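PDB 5V3T: globin from Bacillus anthracis, which binds haem as a group II truncated haemoglobin, here with cyanide in the haem pocket, and probably serves in binding or transporting oxygen. Local coordinates for residues E81-R86 against V123-E128; A89-M94 against F110-L115. All blocks are in the same frame, centred on the assembly; numbering follows the deposited sequence.

Interaction 1: residues E81-R86 against V123-E128; sequences EITPKR and VNTPNE. With HEM (protoporphyrin IX containing Fe), chain C.
Val123 leads the 123-128 segment past Ile82 and Pro84. Its CG1, anti to the backbone N (chi1 171°), lies 3.9 Å from Pro84 CD, and its CA-H makes a bent contact with Ile82 O. Asn124 supplies the polar clamp: its N donates to Ile82 O (2.9 Å, 166° at the hydrogen), while its side chain turns back so that OD1 accepts from Ile82 N, also at 2.9 Å. That N-H approaches tilted from the amide carbonyl plane, whereas Thr125 OG1 reaches OD1 within the plane, so two donors grip one oxygen and hold the amide's rotation. ND2 donates to the backbone O of Phe80, and the backbone of Asn124 also hydrogen-bonds to the second subunit. Thr125 N adds a weak, bent bond to Ile82 O, and its CB rests 3.9 Å from Thr83 CG2. Farther on, the amide of Asn127 crosses the Pro84 ring, bringing OD1 within 3.1 Å of Pro84 CB. At Glu128 the link is looser: CG lies 3.5 Å from Lys85 NZ, and a water donates to both Glu128 OE2 and Glu81 OE2, bridging two like charges. Within 81-86, Arg86 NH1 bonds Glu81 O and forms a salt bridge with Glu81 OE1, tying the loop to the helix start. Ile82 sets CG2 against a haem vinyl, CAB-CBB, 3.7 Å from HEM CBB. Directly after this haem contact comes the N-cap motif that opens helix 84-101 of the globin fold, Thr83 OG1 accepting from Arg86 N at 3.0 Å.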
loop_
_atom_site.group_PDB
_atom_site.type_symbol
_atom_site.label_atom_id
_atom_site.label_comp_id
_atom_site.label_asym_id
_atom_site.label_seq_id
_atom_site.Cartn_x
_atom_site.Cartn_y
_atom_site.Cartn_z
ATOM N N GLU A 81 -2.287 -4.654 -6.043
ATOM C CA GLU A 81 -1.950 -5.782 -6.899
ATOM C C GLU A 81 -0.566 -5.611 -7.505
ATOM O O GLU A 81 -0.435 -5.101 -8.611
ATOM C CB GLU A 81 -2.992 -5.945 -8.007
ATOM C CG GLU A 81 -2.764 -7.175 -8.859
ATOM C CD GLU A 81 -3.911 -7.444 -9.812
ATOM O OE1 GLU A 81 -4.291 -6.513 -10.553
ATOM O OE2 GLU A 81 -4.434 -8.578 -9.805
ATOM N N ILE A 82 0.462 -6.044 -6.782
ATOM C CA ILE A 82 1.827 -5.896 -7.269
ATOM C C ILE A 82 2.320 -7.226 -7.839
ATOM O O ILE A 82 2.756 -8.130 -7.122
ATOM C CB ILE A 82 2.762 -5.390 -6.171
ATOM C CG1 ILE A 82 2.182 -4.107 -5.575
ATOM C CG2 ILE A 82 4.176 -5.137 -6.725
ATOM C CD1 ILE A 82 3.045 -3.500 -4.536
ATOM N N THR A 83 2.240 -7.320 -9.161
ATOM C CA THR A 83 2.660 -8.485 -9.902
ATOM C C THR A 83 4.132 -8.337 -10.240
ATOM O O THR A 83 4.671 -7.226 -10.178
ATOM C CB THR A 83 1.865 -8.609 -11.189
ATOM O OG1 THR A 83 2.003 -7.375 -11.906
ATOM C CG2 THR A 83 0.402 -8.847 -10.879
ATOM N N PRO A 84 4.798 -9.447 -10.600
ATOM C CA PRO A 84 6.172 -9.285 -11.091
ATOM C C PRO A 84 6.231 -8.346 -12.302
ATOM O O PRO A 84 7.208 -7.607 -12.454
ATOM C CB PRO A 84 6.577 -10.710 -11.463
ATOM C CG PRO A 84 5.735 -11.578 -10.564
ATOM C CD PRO A 84 4.420 -10.866 -10.459
ATOM N N LYS A 85 5.184 -8.356 -13.126
ATOM C CA LYS A 85 5.101 -7.453 -14.273
ATOM C C LYS A 85 5.095 -5.989 -13.834
ATOM O O LYS A 85 5.766 -5.140 -14.433
ATOM C CB LYS A 85 3.849 -7.773 -15.106
ATOM C CG LYS A 85 3.591 -6.865 -16.306
ATOM C CD LYS A 85 2.654 -7.545 -17.326
ATOM C CE LYS A 85 1.233 -7.723 -16.788
ATOM N NZ LYS A 85 0.342 -8.462 -17.751
ATOM N N ARG A 86 4.368 -5.684 -12.770
ATOM C CA ARG A 86 4.317 -4.307 -12.304
ATOM C C ARG A 86 5.605 -3.900 -11.586
ATOM O O ARG A 86 6.037 -2.753 -11.682
ATOM C CB ARG A 86 3.096 -4.102 -11.418
ATOM C CG ARG A 86 1.819 -4.138 -12.225
ATOM C CD ARG A 86 0.598 -3.825 -11.393
ATOM N NE ARG A 86 -0.533 -3.505 -12.256
ATOM C CZ ARG A 86 -1.779 -3.889 -12.019
ATOM N NH1 ARG A 86 -2.053 -4.626 -10.953
ATOM N NH2 ARG A 86 -2.748 -3.546 -12.856
ATOM N N VAL A 123 6.325 -7.493 -4.308
ATOM C CA VAL A 123 5.480 -8.381 -5.134
ATOM C C VAL A 123 4.584 -9.245 -4.261
ATOM O O VAL A 123 5.056 -9.880 -3.323
ATOM C CB VAL A 123 6.320 -9.298 -6.049
ATOM C CG1 VAL A 123 5.420 -10.358 -6.723
ATOM C CG2 VAL A 123 7.061 -8.469 -7.081
ATOM N N ASN A 124 3.287 -9.261 -4.560
ATOM C CA ASN A 124 2.340 -9.928 -3.688
ATOM C C ASN A 124 1.247 -10.698 -4.448
ATOM O O ASN A 124 0.292 -11.160 -3.852
ATOM C CB ASN A 124 1.717 -8.909 -2.726
ATOM C CG ASN A 124 1.062 -7.733 -3.439
ATOM O OD1 ASN A 124 0.459 -7.876 -4.511
ATOM N ND2 ASN A 124 1.141 -6.570 -2.817
ATOM N N THR A 125 1.415 -10.799 -5.765
ATOM C CA THR A 125 0.459 -11.457 -6.672
ATOM C C THR A 125 1.274 -12.252 -7.688
ATOM O O THR A 125 2.324 -11.781 -8.117
ATOM C CB THR A 125 -0.414 -10.422 -7.395
ATOM O OG1 THR A 125 -0.976 -9.519 -6.432
ATOM C CG2 THR A 125 -1.510 -11.079 -8.242
ATOM N N PRO A 126 0.845 -13.479 -8.029
ATOM C CA PRO A 126 1.657 -14.213 -9.016
ATOM C C PRO A 126 1.584 -13.652 -10.447
ATOM O O PRO A 126 0.715 -12.838 -10.763
ATOM C CB PRO A 126 1.076 -15.630 -8.956
ATOM C CG PRO A 126 -0.268 -15.478 -8.402
ATOM C CD PRO A 126 -0.278 -14.288 -7.514
ATOM N N ASN A 127 2.520 -14.078 -11.292
ATOM C CA ASN A 127 2.547 -13.714 -12.711
ATOM C C ASN A 127 1.354 -14.160 -13.552
ATOM O O ASN A 127 0.569 -15.016 -13.147
ATOM C CB ASN A 127 3.816 -14.274 -13.358
ATOM C CG ASN A 127 4.940 -13.265 -13.410
ATOM O OD1 ASN A 127 4.701 -12.064 -13.529
ATOM N ND2 ASN A 127 6.173 -13.744 -13.293
ATOM N N GLU A 128 1.247 -13.554 -14.732
ATOM C CA GLU A 128 0.277 -13.944 -15.746
ATOM C C GLU A 128 0.798 -15.163 -16.497
ATOM O O GLU A 128 1.974 -15.502 -16.387
ATOM C CB GLU A 128 0.016 -12.794 -16.725
ATOM C CG GLU A 128 -0.350 -11.465 -16.077
ATOM C CD GLU A 128 -1.726 -11.475 -15.433
ATOM O OE1 GLU A 128 -2.631 -12.188 -15.935
ATOM O OE2 GLU A 128 -1.899 -10.765 -14.417
HETATM C CHA HEM C . 2.806 3.602 -1.805
HETATM C CHB HEM C . 2.501 0.809 -5.883
HETATM C CHC HEM C . 7.168 -0.462 -5.211
HETATM C CHD HEM C . 7.754 2.961 -1.777
HETATM C C1A HEM C . 2.339 2.967 -2.962
HETATM C C2A HEM C . 0.987 3.054 -3.491
HETATM C C3A HEM C . 0.906 2.299 -4.599
HETATM C C4A HEM C . 2.200 1.678 -4.833
HETATM C CMA HEM C . -0.348 2.104 -5.484
HETATM C CAA HEM C . -0.147 3.907 -2.875
HETATM C CBA HEM C . 0.234 5.386 -2.960
HETATM C CGA HEM C . -0.315 6.137 -1.776
HETATM O O1A HEM C . -1.219 5.591 -1.092
HETATM O O2A HEM C . 0.148 7.281 -1.523
HETATM C C1B HEM C . 3.737 0.202 -6.043
HETATM C C2B HEM C . 4.099 -0.772 -7.056
HETATM C C3B HEM C . 5.375 -1.129 -6.851
HETATM C C4B HEM C . 5.882 -0.392 -5.707
HETATM C CMB HEM C . 3.173 -1.325 -8.165
HETATM C CAB HEM C . 6.184 -2.140 -7.692
HETATM C CBB HEM C . 7.094 -2.943 -7.118
HETATM C C1C HEM C . 7.741 0.413 -4.335
HETATM C C2C HEM C . 9.166 0.590 -4.113
HETATM C C3C HEM C . 9.325 1.532 -3.182
HETATM C C4C HEM C . 8.014 1.996 -2.750
HETATM C CMC HEM C . 10.320 -0.159 -4.822
HETATM C CAC HEM C . 10.702 1.997 -2.650
HETATM C CBC HEM C . 10.852 3.288 -2.401
HETATM C C1D HEM C . 6.476 3.439 -1.481
HETATM C C2D HEM C . 6.206 4.440 -0.470
HETATM C C3D HEM C . 4.687 4.641 -0.464
HETATM C C4D HEM C . 4.154 3.745 -1.481
HETATM C CMD HEM C . 7.242 5.157 0.419
HETATM C CAD HEM C . 3.908 5.612 0.444
HETATM C CBD HEM C . 3.222 4.791 1.533
HETATM C CGD HEM C . 2.652 5.691 2.599
HETATM O O1D HEM C . 1.412 5.892 2.584
HETATM O O2D HEM C . 3.426 6.208 3.456
HETATM N NA HEM C . 3.048 2.113 -3.809
HETATM N NB HEM C . 4.861 0.409 -5.248
HETATM N NC HEM C . 7.064 1.293 -3.499
HETATM N ND HEM C . 5.238 3.049 -2.045
HETATM FE FE HEM C . 5.096 1.841 -3.745
HETATM O O HOH W 1 -4.450 -9.461 -6.606
HETATM O O HOH W 2 -3.072 -10.711 -11.673
#

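Interaction 2: residues A89-M94 against F110-L115; sequences AWLSCM and FVFERL. With HEM (protoporphyrin IX containing Fe), chain C.
Leu115 and Met94 make the tightest apolar contact between the two helices: the side chains cross at about a right angle, with Met94 CG 3.8 Å from Leu115 CD1. Met94 has CG anti to its backbone N (chi1 -177°) and then bends at chi2 and chi3, which brings the methyl CE beside the Trp90 ring. Leu91 fits between Leu115 and Phe112, its CD2 lying 4.3 Å from Leu115 CB and its CB 4.2 Å from Phe112 CZ. The CH2 corner of the Trp90 indole meets Leu115 CD2 obliquely at 4.2 Å.

One aromatic-to-backbone approach accompanies this packing. Leu91 O lies in the plane of the Phe112 ring at its edge, 3.8 Å from CE1, so the oxygen meets the C-H rim at CE1, not the ring face.

The haem contacts belong to Trp90. With CG anti to the backbone N, the indole is carried to the porphyrin, where CD1 is 3.6 Å from HEM C3B and the methyl CMC sits over one indole face, offset toward the rim. NE1 makes a weak hydrogen bond to the bound cyanide, placing this residue in the ligand pocket seen here.

The segment axes of 89-94 and 110-115 approach to 11.2 Å and their directions differ by 165°, so helices 84-101 and 105-122 run antiparallel here, bridged by long side chains. Helix 14-31 packs on Met94 through Leu21 and Phe25, Phe25 also meeting the Trp90 ring edge-to-face, and helix 44-57 adds Gln50 against Trp90 and Leu54 and Tyr57 against Leu115.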
loop_
_atom_site.group_PDB
_atom_site.type_symbol
_atom_site.label_atom_id
_atom_site.label_comp_id
_atom_site.label_asym_id
_atom_site.label_seq_id
_atom_site.Cartn_x
_atom_site.Cartn_y
_atom_site.Cartn_z
ATOM N N ALA A 89 7.695 -2.871 -14.389
ATOM C CA ALA A 89 7.320 -1.555 -14.914
ATOM C C ALA A 89 7.826 -0.438 -13.985
ATOM O O ALA A 89 8.305 0.608 -14.429
ATOM C CB ALA A 89 5.821 -1.461 -15.098
ATOM N N TRP A 90 7.727 -0.671 -12.685
ATOM C CA TRP A 90 8.185 0.297 -11.710
ATOM C C TRP A 90 9.668 0.598 -11.905
ATOM O O TRP A 90 10.080 1.754 -11.979
ATOM C CB TRP A 90 7.956 -0.242 -10.299
ATOM C CG TRP A 90 8.050 0.771 -9.249
ATOM C CD1 TRP A 90 7.014 1.429 -8.689
ATOM C CD2 TRP A 90 9.246 1.263 -8.600
ATOM N NE1 TRP A 90 7.473 2.296 -7.743
ATOM C CE2 TRP A 90 8.831 2.215 -7.647
ATOM C CE3 TRP A 90 10.612 0.990 -8.728
ATOM C CZ2 TRP A 90 9.731 2.917 -6.822
ATOM C CZ3 TRP A 90 11.514 1.684 -7.901
ATOM C CH2 TRP A 90 11.062 2.634 -6.957
ATOM N N LEU A 91 10.465 -0.461 -11.959
ATOM C CA LEU A 91 11.907 -0.333 -12.139
ATOM C C LEU A 91 12.249 0.268 -13.495
ATOM O O LEU A 91 13.230 0.998 -13.617
ATOM C CB LEU A 91 12.585 -1.693 -11.975
ATOM C CG LEU A 91 12.595 -2.210 -10.534
ATOM C CD1 LEU A 91 13.087 -3.648 -10.457
ATOM C CD2 LEU A 91 13.454 -1.291 -9.663
ATOM N N SER A 92 11.452 -0.054 -14.512
ATOM C CA SER A 92 11.638 0.552 -15.834
ATOM C C SER A 92 11.449 2.069 -15.813
ATOM O O SER A 92 12.240 2.815 -16.406
ATOM C CB SER A 92 10.672 -0.062 -16.847
ATOM O OG SER A 92 10.763 0.642 -18.075
ATOM N N CYS A 93 10.405 2.526 -15.129
ATOM C CA CYS A 93 10.165 3.956 -15.005
ATOM C C CYS A 93 11.289 4.613 -14.224
ATOM O O CYS A 93 11.706 5.727 -14.556
ATOM C CB CYS A 93 8.832 4.241 -14.313
ATOM S SG CYS A 93 7.387 3.812 -15.322
ATOM N N MET A 94 11.780 3.931 -13.190
ATOM C CA MET A 94 12.857 4.508 -12.378
ATOM C C MET A 94 14.151 4.614 -13.177
ATOM O O MET A 94 14.894 5.593 -13.036
ATOM C CB MET A 94 13.091 3.686 -11.104
ATOM C CG MET A 94 14.174 4.285 -10.170
ATOM S SD MET A 94 13.837 5.990 -9.680
ATOM C CE MET A 94 12.553 5.773 -8.460
ATOM N N PHE A 110 24.446 1.411 -7.141
ATOM C CA PHE A 110 24.096 1.241 -5.733
ATOM C C PHE A 110 22.589 1.421 -5.504
ATOM O O PHE A 110 21.911 0.535 -4.964
ATOM C CB PHE A 110 24.885 2.218 -4.862
ATOM C CG PHE A 110 24.648 2.046 -3.383
ATOM C CD1 PHE A 110 25.371 1.113 -2.660
ATOM C CD2 PHE A 110 23.713 2.821 -2.718
ATOM C CE1 PHE A 110 25.161 0.948 -1.290
ATOM C CE2 PHE A 110 23.493 2.664 -1.352
ATOM C CZ PHE A 110 24.222 1.724 -0.639
ATOM N N VAL A 111 22.059 2.559 -5.942
ATOM C CA VAL A 111 20.671 2.890 -5.673
ATOM C C VAL A 111 19.733 1.960 -6.453
ATOM O O VAL A 111 18.731 1.480 -5.912
ATOM C CB VAL A 111 20.364 4.365 -6.024
ATOM C CG1 VAL A 111 18.856 4.634 -5.939
ATOM C CG2 VAL A 111 21.138 5.314 -5.100
ATOM N N PHE A 112 20.070 1.669 -7.701
ATOM C CA PHE A 112 19.167 0.849 -8.502
ATOM C C PHE A 112 19.080 -0.573 -7.954
ATOM O O PHE A 112 17.997 -1.150 -7.898
ATOM C CB PHE A 112 19.589 0.799 -9.958
ATOM C CG PHE A 112 18.603 0.067 -10.818
ATOM C CD1 PHE A 112 17.513 0.728 -11.353
ATOM C CD2 PHE A 112 18.730 -1.292 -11.038
ATOM C CE1 PHE A 112 16.585 0.047 -12.132
ATOM C CE2 PHE A 112 17.802 -1.975 -11.806
ATOM C CZ PHE A 112 16.734 -1.299 -12.352
ATOM N N GLU A 113 20.220 -1.137 -7.554
ATOM C CA GLU A 113 20.237 -2.495 -7.019
ATOM C C GLU A 113 19.481 -2.595 -5.705
ATOM O O GLU A 113 18.817 -3.610 -5.461
ATOM C CB GLU A 113 21.667 -2.995 -6.859
ATOM C CG GLU A 113 22.284 -3.363 -8.192
ATOM C CD GLU A 113 23.769 -3.632 -8.099
ATOM O OE1 GLU A 113 24.239 -4.039 -7.012
ATOM O OE2 GLU A 113 24.463 -3.414 -9.115
ATOM N N ARG A 114 19.548 -1.562 -4.861
ATOM C CA ARG A 114 18.710 -1.583 -3.665
ATOM C C ARG A 114 17.234 -1.525 -4.022
ATOM O O ARG A 114 16.420 -2.278 -3.471
ATOM C CB ARG A 114 19.002 -0.423 -2.711
ATOM C CG ARG A 114 20.223 -0.572 -1.849
ATOM C CD ARG A 114 20.355 0.651 -0.965
ATOM N NE ARG A 114 21.274 0.399 0.128
ATOM C CZ ARG A 114 20.880 0.163 1.374
ATOM N NH1 ARG A 114 19.588 0.175 1.671
ATOM N NH2 ARG A 114 21.779 -0.065 2.323
ATOM N N LEU A 115 16.897 -0.643 -4.952
ATOM C CA LEU A 115 15.508 -0.489 -5.357
ATOM C C LEU A 115 14.948 -1.764 -5.989
ATOM O O LEU A 115 13.776 -2.111 -5.772
ATOM C CB LEU A 115 15.388 0.687 -6.322
ATOM C CG LEU A 115 15.599 2.077 -5.729
ATOM C CD1 LEU A 115 15.431 3.147 -6.796
ATOM C CD2 LEU A 115 14.594 2.294 -4.621
HETATM C CHA HEM C . 2.806 3.602 -1.805
HETATM C CHB HEM C . 2.501 0.809 -5.883
HETATM C CHC HEM C . 7.168 -0.462 -5.211
HETATM C CHD HEM C . 7.754 2.961 -1.777
HETATM C C1A HEM C . 2.339 2.967 -2.962
HETATM C C2A HEM C . 0.987 3.054 -3.491
HETATM C C3A HEM C . 0.906 2.299 -4.599
HETATM C C4A HEM C . 2.200 1.678 -4.833
HETATM C CMA HEM C . -0.348 2.104 -5.484
HETATM C CAA HEM C . -0.147 3.907 -2.875
HETATM C CBA HEM C . 0.234 5.386 -2.960
HETATM C CGA HEM C . -0.315 6.137 -1.776
HETATM O O1A HEM C . -1.219 5.591 -1.092
HETATM O O2A HEM C . 0.148 7.281 -1.523
HETATM C C1B HEM C . 3.737 0.202 -6.043
HETATM C C2B HEM C . 4.099 -0.772 -7.056
HETATM C C3B HEM C . 5.375 -1.129 -6.851
HETATM C C4B HEM C . 5.882 -0.392 -5.707
HETATM C CMB HEM C . 3.173 -1.325 -8.165
HETATM C CAB HEM C . 6.184 -2.140 -7.692
HETATM C CBB HEM C . 7.094 -2.943 -7.118
HETATM C C1C HEM C . 7.741 0.413 -4.335
HETATM C C2C HEM C . 9.166 0.590 -4.113
HETATM C C3C HEM C . 9.325 1.532 -3.182
HETATM C C4C HEM C . 8.014 1.996 -2.750
HETATM C CMC HEM C . 10.320 -0.159 -4.822
HETATM C CAC HEM C . 10.702 1.997 -2.650
HETATM C CBC HEM C . 10.852 3.288 -2.401
HETATM C C1D HEM C . 6.476 3.439 -1.481
HETATM C C2D HEM C . 6.206 4.440 -0.470
HETATM C C3D HEM C . 4.687 4.641 -0.464
HETATM C C4D HEM C . 4.154 3.745 -1.481
HETATM C CMD HEM C . 7.242 5.157 0.419
HETATM C CAD HEM C . 3.908 5.612 0.444
HETATM C CBD HEM C . 3.222 4.791 1.533
HETATM C CGD HEM C . 2.652 5.691 2.599
HETATM O O1D HEM C . 1.412 5.892 2.584
HETATM O O2D HEM C . 3.426 6.208 3.456
HETATM N NA HEM C . 3.048 2.113 -3.809
HETATM N NB HEM C . 4.861 0.409 -5.248
HETATM N NC HEM C . 7.064 1.293 -3.499
HETATM N ND HEM C . 5.238 3.049 -2.045
HETATM FE FE HEM C . 5.096 1.841 -3.745
#

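Overall arrangement
Helix 84-101 joins the two contacts: interaction 1 holds its N-terminal end and interaction 2 packs its following turns, their centres 16 Å apart. Because 89-94 and 110-115 both fall between 81-86 and 123-128 in the chain, interaction 2 is nested inside the loop that interaction 1 closes. Burial also differs: the centre of interaction 2 lies about 7 Å, and that of interaction 1 about 16 Å, from the centre of the chain, where interaction 1 is only partly buried and reaches the second subunit. Each gives one side chain to the haem pocket, but their relation to cyanide is unequal: the side chain of Trp90 is about 3 Å from it, that of Ile82 about 7 Å.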